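Local coordinates for SCO1/SenC family lipoprotein (Bacillus anthracis, PDB 4HDE) that probably acts in copper delivery to cytochrome c oxidase or in thiol redox chemistry, as other thioredoxin-like SCO1/SenC proteins do, at residues A[69-75]-A[98-104]. Numbering follows the deposited sequence.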
loop_
_atom_site.group_PDB
_atom_site.type_symbol
_atom_site.label_atom_id
_atom_site.label_comp_id
_atom_site.label_asym_id
_atom_site.label_seq_id
_atom_site.Cartn_x
_atom_site.Cartn_y
_atom_site.Cartn_z
ATOM N N VAL A 69 10.840 -7.158 -2.939
ATOM C CA VAL A 69 10.114 -5.963 -2.538
ATOM C C VAL A 69 8.985 -6.343 -1.581
ATOM O O VAL A 69 8.617 -7.512 -1.469
ATOM C CB VAL A 69 9.535 -5.236 -3.762
ATOM C CG1 VAL A 69 10.664 -4.819 -4.713
ATOM C CG2 VAL A 69 8.540 -6.131 -4.480
ATOM N N GLN A 70 8.444 -5.336 -0.897
ATOM C CA GLN A 70 7.317 -5.515 0.019
ATOM C C GLN A 70 6.101 -4.753 -0.483
ATOM O O GLN A 70 6.219 -3.748 -1.179
ATOM C CB GLN A 70 7.670 -4.982 1.409
ATOM C CG GLN A 70 8.819 -5.717 2.070
ATOM C CD GLN A 70 8.462 -7.134 2.458
ATOM O OE1 GLN A 70 7.377 -7.398 2.988
ATOM N NE2 GLN A 70 9.383 -8.061 2.214
ATOM N N PHE A 71 4.925 -5.249 -0.108
ATOM C CA PHE A 71 3.661 -4.599 -0.420
ATOM C C PHE A 71 2.934 -4.289 0.863
ATOM O O PHE A 71 2.918 -5.103 1.789
ATOM C CB PHE A 71 2.825 -5.494 -1.334
ATOM C CG PHE A 71 3.460 -5.705 -2.680
ATOM C CD1 PHE A 71 3.252 -4.796 -3.692
ATOM C CD2 PHE A 71 4.320 -6.768 -2.899
ATOM C CE1 PHE A 71 3.872 -4.964 -4.927
ATOM C CE2 PHE A 71 4.936 -6.938 -4.121
ATOM C CZ PHE A 71 4.716 -6.037 -5.125
ATOM N N VAL A 72 2.354 -3.094 0.913
ATOM C CA VAL A 72 1.635 -2.638 2.096
ATOM C C VAL A 72 0.346 -1.972 1.666
ATOM O O VAL A 72 0.353 -1.075 0.829
ATOM C CB VAL A 72 2.480 -1.639 2.918
ATOM C CG1 VAL A 72 1.691 -1.091 4.113
ATOM C CG2 VAL A 72 3.777 -2.294 3.382
ATOM N N SER A 73 -0.762 -2.425 2.247
ATOM C CA SER A 73 -2.065 -1.797 2.023
ATOM C C SER A 73 -2.580 -1.249 3.344
ATOM O O SER A 73 -2.760 -2.007 4.296
ATOM C CB SER A 73 -3.075 -2.815 1.490
ATOM O OG SER A 73 -2.641 -3.375 0.250
ATOM N N PHE A 74 -2.831 0.052 3.406
ATOM C CA PHE A 74 -3.364 0.669 4.619
ATOM C C PHE A 74 -4.878 0.708 4.537
ATOM O O PHE A 74 -5.413 1.231 3.553
ATOM C CB PHE A 74 -2.877 2.115 4.776
ATOM C CG PHE A 74 -1.384 2.268 4.877
ATOM C CD1 PHE A 74 -0.742 2.117 6.097
ATOM C CD2 PHE A 74 -0.631 2.612 3.765
ATOM C CE1 PHE A 74 0.628 2.270 6.204
ATOM C CE2 PHE A 74 0.756 2.767 3.867
ATOM C CZ PHE A 74 1.376 2.601 5.095
ATOM N N SER A 75 -5.577 0.226 5.563
ATOM C CA SER A 75 -7.026 0.383 5.594
ATOM C C SER A 75 -7.420 1.819 5.923
ATOM O O SER A 75 -6.918 2.423 6.884
ATOM C CB SER A 75 -7.683 -0.551 6.609
ATOM O OG SER A 75 -9.077 -0.254 6.709
ATOM N N SER A 98 3.698 -13.494 2.200
ATOM C CA SER A 98 5.000 -13.420 2.850
ATOM C C SER A 98 5.576 -12.003 2.770
ATOM O O SER A 98 6.297 -11.566 3.668
ATOM C CB SER A 98 5.980 -14.421 2.238
ATOM O OG SER A 98 6.264 -14.086 0.894
ATOM N N ASN A 99 5.257 -11.289 1.696
ATOM C CA ASN A 99 5.729 -9.917 1.519
ATOM C C ASN A 99 4.585 -8.927 1.309
ATOM O O ASN A 99 4.758 -7.920 0.638
ATOM C CB ASN A 99 6.718 -9.821 0.354
ATOM C CG ASN A 99 6.064 -10.098 -0.994
ATOM O OD1 ASN A 99 5.049 -10.792 -1.072
ATOM N ND2 ASN A 99 6.639 -9.557 -2.058
ATOM N N TRP A 100 3.410 -9.219 1.859
ATOM C CA TRP A 100 2.279 -8.301 1.712
ATOM C C TRP A 100 1.570 -8.186 3.052
ATOM O O TRP A 100 1.016 -9.168 3.563
ATOM C CB TRP A 100 1.301 -8.805 0.649
ATOM C CG TRP A 100 0.285 -7.799 0.145
ATOM C CD1 TRP A 100 -0.107 -6.622 0.732
ATOM C CD2 TRP A 100 -0.455 -7.907 -1.066
ATOM N NE1 TRP A 100 -1.059 -5.999 -0.053
ATOM C CE2 TRP A 100 -1.281 -6.771 -1.164
ATOM C CE3 TRP A 100 -0.496 -8.860 -2.092
ATOM C CZ2 TRP A 100 -2.146 -6.568 -2.234
ATOM C CZ3 TRP A 100 -1.352 -8.652 -3.157
ATOM C CH2 TRP A 100 -2.163 -7.515 -3.219
ATOM N N ASN A 101 1.617 -6.988 3.627
ATOM C CA ASN A 101 0.962 -6.715 4.898
ATOM C C ASN A 101 -0.133 -5.685 4.721
ATOM O O ASN A 101 0.077 -4.647 4.094
ATOM C CB ASN A 101 1.988 -6.242 5.927
ATOM C CG ASN A 101 2.861 -7.356 6.402
ATOM O OD1 ASN A 101 2.517 -8.059 7.353
ATOM N ND2 ASN A 101 3.992 -7.563 5.727
ATOM N N LEU A 102 -1.319 -6.005 5.230
ATOM C CA LEU A 102 -2.457 -5.089 5.207
ATOM C C LEU A 102 -2.616 -4.593 6.633
ATOM O O LEU A 102 -2.614 -5.392 7.572
ATOM C CB LEU A 102 -3.722 -5.795 4.708
ATOM C CG LEU A 102 -3.644 -6.298 3.266
ATOM C CD1 LEU A 102 -3.024 -7.692 3.176
ATOM C CD2 LEU A 102 -5.029 -6.310 2.670
ATOM N N LEU A 103 -2.726 -3.278 6.798
ATOM C CA LEU A 103 -2.575 -2.649 8.106
ATOM C C LEU A 103 -3.846 -1.955 8.592
ATOM O O LEU A 103 -4.652 -1.443 7.809
ATOM C CB LEU A 103 -1.410 -1.652 8.076
ATOM C CG LEU A 103 -0.060 -2.209 7.612
ATOM C CD1 LEU A 103 1.031 -1.139 7.678
ATOM C CD2 LEU A 103 0.341 -3.428 8.426
ATOM N N THR A 104 -3.992 -1.931 9.912
ATOM C CA THR A 104 -5.139 -1.326 10.563
ATOM C C THR A 104 -4.790 -1.131 12.036
ATOM O O THR A 104 -3.610 -1.165 12.406
ATOM C CB THR A 104 -6.393 -2.204 10.381
ATOM O OG1 THR A 104 -7.541 -1.465 10.806
ATOM C CG2 THR A 104 -6.293 -3.502 11.157
HETATM O O HOH W 1 4.973 -5.951 3.563
HETATM O O HOH W 2 9.032 -10.864 3.169
#
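Strand 100-103, outermost in the mixed sheet, runs parallel to strand 70-75, the two joined through helix 83-90 as a beta-alpha-beta unit of the thioredoxin-like fold. Phe71, Ser73 and Ser75 alternate with Asn99, Asn101 and Leu103 in a five-bond ladder, from Phe71 N to Asn99 O (2.8 Å) to Ser75 N to Leu103 O (2.9 Å). Gln70, Val72 and Phe74 instead bond through their backbones to strand 35-40 and its approach. Asn99, with a short amide, adds one bond, ND2 to Val69 O (2.9 Å). Trp100 lays its five-membered ring over Phe71 CB, a CH-pi contact, while its NE1 donates to Ser73 OG (3.1 Å), small enough to sit at the indole edge and also bonded to Asp38. On the opposite face, Leu103 packs on Val72 and Phe74. One water donates to Gln70 OE1 and Phe71 O and accepts from Asn101 ND2; Asn101 OD1 meets Asn19. Gln20 pairs with the outward Trp100 O and Leu102 N. Backbone, side chains and water thus satisfy the polar groups between apolar patches.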